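Ribosomal RNA small subunit methyltransferase D (Escherichia coli, PDB 2FPO) methylates the N2 atom of guanine 966 of 16S rRNA in the assembled 30S particle, using S-adenosyl-L-methionine as the methyl donor. Local coordinates at residues L150-L155 against L188-A193. Residues are numbered along the deposited sequence; the frame is centred on the assembly and turned at random.
Sequences LADEAL and LYQREA
Leu-155 and Gln-190 face each other as an antiparallel non-hydrogen-bonded pair, their CA atoms 4.7 Å apart, where strand 154-161 meets strand 184-191. Next to this pair Arg-191 N donates to Ala-154 O over 2.9 Å, nearly straight at 161°. Beyond it the chain turns a corner at Asp-152 and Glu-153, and regular pairing gives way to a weak bond from Ala-193 N to Asp-152 O (2.8 Å) and a CA-H...O contact from Glu-153 CA to Arg-191 O (3.1 Å). The example illustrates how one long side chain can span a corner where the pairing of two strands runs out. Arg-191 extends away from its own N at chi1 (-177°) and then bends at chi2, which carries CD obliquely across Leu-150, 3.7 Å from its CD1, while Leu-150 CB covers one face of the guanidinium. Near the guanidinium plane, NH1 makes a weak bond to Ala-151 O (3.4 Å). A water lying in that plane accepts from NH1 and donates to Asp-152 OD1, linking two opposite charges too far apart for a salt bridge, while NE is salt-bridged to Glu-145. A leucine in place of Arg-191 would probably leave Glu-145 without its charged mate and the water without its donor from strand 184-191. The side chains of Glu-153 and Glu-192 lie alongside each other, pointing the same way, with OE1 to OE1 3.7 Å and carboxylate planes 64° apart, a proximity that may raise their proton affinity. Leu-155 CD2 packs along the Gln-190 chain, and Leu-155 CB meets Leu-188 CD1. Both leucines lean on helix 39-53, whereas Leu-150 and Arg-191 touch Trp-173 of strand 173-181; in the 3-2-1-4-5-7-6 order of the Rossmann-like methyltransferase sheet, 184-191 runs antiparallel to both its neighbours, 154-161 and 173-181.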
ATOM      1  N   LEU A 150      -2.050  -3.535  12.368  1.00 27.26           N
ATOM      2  CA  LEU A 150      -0.694  -2.963  12.390  1.00 27.56           C
ATOM      3  C   LEU A 150       0.141  -3.758  13.369  1.00 28.52           C
ATOM      4  O   LEU A 150      -0.324  -4.052  14.450  1.00 28.06           O
ATOM      5  CB  LEU A 150      -0.727  -1.464  12.795  1.00 27.53           C
ATOM      6  CG  LEU A 150      -1.584  -0.520  11.926  1.00 27.44           C
ATOM      7  CD1 LEU A 150      -1.477   0.915  12.397  1.00 29.38           C
ATOM      8  CD2 LEU A 150      -1.111  -0.600  10.501  1.00 28.24           C
ATOM      9  N   ALA A 151       1.356  -4.119  12.965  1.00 29.87           N
ATOM     10  CA  ALA A 151       2.337  -4.698  13.862  1.00 31.49           C
ATOM     11  C   ALA A 151       2.788  -3.583  14.782  1.00 32.89           C
ATOM     12  O   ALA A 151       2.601  -2.400  14.478  1.00 32.18           O
ATOM     13  CB  ALA A 151       3.525  -5.290  13.090  1.00 30.79           C
ATOM     14  N   ASP A 152       3.324  -3.988  15.928  1.00 34.70           N
ATOM     15  CA  ASP A 152       3.876  -3.095  16.942  1.00 37.21           C
ATOM     16  C   ASP A 152       4.543  -1.818  16.433  1.00 37.59           C
ATOM     17  O   ASP A 152       4.207  -0.740  16.951  1.00 38.97           O
ATOM     18  CB  ASP A 152       4.807  -3.865  17.903  1.00 37.75           C
ATOM     19  CG  ASP A 152       4.034  -4.801  18.832  1.00 41.42           C
ATOM     20  OD1 ASP A 152       2.782  -4.750  18.806  1.00 46.21           O
ATOM     21  OD2 ASP A 152       4.660  -5.588  19.586  1.00 43.19           O
ATOM     22  N   GLU A 153       5.453  -1.919  15.448  1.00 36.44           N
ATOM     23  CA  GLU A 153       6.125  -0.728  14.916  1.00 37.02           C
ATOM     24  C   GLU A 153       5.905  -0.514  13.421  1.00 35.81           C
ATOM     25  O   GLU A 153       6.848  -0.265  12.674  1.00 37.19           O
ATOM     26  CB  GLU A 153       7.630  -0.757  15.194  1.00 37.10           C
ATOM     27  CG  GLU A 153       8.024  -0.620  16.668  1.00 39.17           C
ATOM     28  CD  GLU A 153       9.503  -0.287  16.822  1.00 39.73           C
ATOM     29  OE1 GLU A 153       9.890   0.161  17.916  1.00 44.29           O
ATOM     30  OE2 GLU A 153      10.267  -0.452  15.837  1.00 43.80           O
ATOM     31  N   ALA A 154       4.662  -0.594  12.988  1.00 33.84           N
ATOM     32  CA  ALA A 154       4.336  -0.552  11.568  1.00 32.33           C
ATOM     33  C   ALA A 154       4.632   0.802  10.880  1.00 31.28           C
ATOM     34  O   ALA A 154       4.664   1.859  11.526  1.00 30.60           O
ATOM     35  CB  ALA A 154       2.875  -0.963  11.384  1.00 31.89           C
ATOM     36  N   LEU A 155       4.851   0.733   9.569  1.00 30.02           N
ATOM     37  CA  LEU A 155       4.985   1.899   8.695  1.00 29.66           C
ATOM     38  C   LEU A 155       3.763   1.962   7.824  1.00 29.49           C
ATOM     39  O   LEU A 155       3.365   0.946   7.251  1.00 30.65           O
ATOM     40  CB  LEU A 155       6.244   1.769   7.827  1.00 28.79           C
ATOM     41  CG  LEU A 155       7.495   1.804   8.700  1.00 29.38           C
ATOM     42  CD1 LEU A 155       8.698   1.177   8.004  1.00 27.32           C
ATOM     43  CD2 LEU A 155       7.766   3.248   9.176  1.00 30.57           C
ATOM     44  N   LEU A 188       5.107   8.881   5.218  1.00 29.14           N
ATOM     45  CA  LEU A 188       5.258   7.605   5.884  1.00 29.93           C
ATOM     46  C   LEU A 188       5.181   7.845   7.381  1.00 30.35           C
ATOM     47  O   LEU A 188       5.918   8.676   7.916  1.00 30.00           O
ATOM     48  CB  LEU A 188       6.576   6.946   5.476  1.00 31.09           C
ATOM     49  CG  LEU A 188       6.793   5.470   5.826  1.00 30.10           C
ATOM     50  CD1 LEU A 188       5.797   4.548   5.115  1.00 29.33           C
ATOM     51  CD2 LEU A 188       8.223   5.105   5.477  1.00 30.65           C
ATOM     52  N   TYR A 189       4.215   7.185   8.024  1.00 30.36           N
ATOM     53  CA  TYR A 189       4.007   7.280   9.451  1.00 31.23           C
ATOM     54  C   TYR A 189       4.563   6.041  10.101  1.00 32.56           C
ATOM     55  O   TYR A 189       4.503   4.958   9.529  1.00 32.09           O
ATOM     56  CB  TYR A 189       2.521   7.419   9.816  1.00 30.74           C
ATOM     57  CG  TYR A 189       1.949   8.756   9.422  1.00 31.52           C
ATOM     58  CD1 TYR A 189       1.910   9.816  10.323  1.00 29.39           C
ATOM     59  CD2 TYR A 189       1.449   8.958   8.130  1.00 32.54           C
ATOM     60  CE1 TYR A 189       1.384  11.053   9.955  1.00 29.90           C
ATOM     61  CE2 TYR A 189       0.928  10.182   7.746  1.00 33.62           C
ATOM     62  CZ  TYR A 189       0.911  11.226   8.650  1.00 31.55           C
ATOM     63  OH  TYR A 189       0.392  12.421   8.233  1.00 32.61           O
ATOM     64  N   GLN A 190       5.126   6.218  11.290  1.00 34.12           N
ATOM     65  CA  GLN A 190       5.525   5.094  12.114  1.00 36.31           C
ATOM     66  C   GLN A 190       4.634   5.003  13.355  1.00 37.79           C
ATOM     67  O   GLN A 190       4.421   5.994  14.080  1.00 36.59           O
ATOM     68  CB  GLN A 190       6.990   5.193  12.528  1.00 36.36           C
ATOM     69  CG  GLN A 190       7.476   3.923  13.203  1.00 37.30           C
ATOM     70  CD  GLN A 190       8.976   3.775  13.181  1.00 39.88           C
ATOM     71  OE1 GLN A 190       9.505   2.860  12.562  1.00 42.41           O
ATOM     72  NE2 GLN A 190       9.672   4.674  13.864  1.00 41.94           N
ATOM     73  N   ARG A 191       4.147   3.793  13.590  1.00 39.53           N
ATOM     74  CA  ARG A 191       3.192   3.536  14.632  1.00 42.53           C
ATOM     75  C   ARG A 191       3.858   2.842  15.812  1.00 44.98           C
ATOM     76  O   ARG A 191       4.615   1.885  15.636  1.00 46.24           O
ATOM     77  CB  ARG A 191       2.048   2.706  14.056  1.00 42.14           C
ATOM     78  CG  ARG A 191       0.935   2.413  15.021  1.00 42.56           C
ATOM     79  CD  ARG A 191       0.818   0.933  15.267  1.00 40.14           C
ATOM     80  NE  ARG A 191      -0.342   0.675  16.093  1.00 40.20           N
ATOM     81  CZ  ARG A 191      -0.495  -0.410  16.832  1.00 41.85           C
ATOM     82  NH1 ARG A 191       0.433  -1.361  16.811  1.00 41.84           N
ATOM     83  NH2 ARG A 191      -1.573  -0.536  17.599  1.00 42.08           N
ATOM     84  N   GLU A 192       3.609   3.352  17.011  1.00 47.13           N
ATOM     85  CA  GLU A 192       4.022   2.656  18.237  1.00 49.52           C
ATOM     86  C   GLU A 192       2.851   1.915  18.865  1.00 50.45           C
ATOM     87  O   GLU A 192       1.806   2.514  19.137  1.00 50.46           O
ATOM     88  CB  GLU A 192       4.619   3.643  19.233  1.00 49.33           C
ATOM     89  CG  GLU A 192       5.949   4.195  18.808  1.00 52.41           C
ATOM     90  CD  GLU A 192       6.988   3.106  18.556  1.00 56.30           C
ATOM     91  OE1 GLU A 192       7.394   2.417  19.528  1.00 56.63           O
ATOM     92  OE2 GLU A 192       7.403   2.958  17.381  1.00 58.87           O
ATOM     93  N   ALA A 193       3.019   0.613  19.084  1.00 52.35           N
ATOM     94  CA  ALA A 193       1.987  -0.190  19.762  1.00 53.92           C
ATOM     95  C   ALA A 193       1.630   0.424  21.104  1.00 54.73           C
ATOM     96  O   ALA A 193       2.347   0.220  22.082  1.00 55.02           O
ATOM     97  CB  ALA A 193       2.451  -1.643  19.957  1.00 54.09           C
TER
HETATM   98  O   HOH W   1       0.289  -4.251  17.886  1.00 52.50           O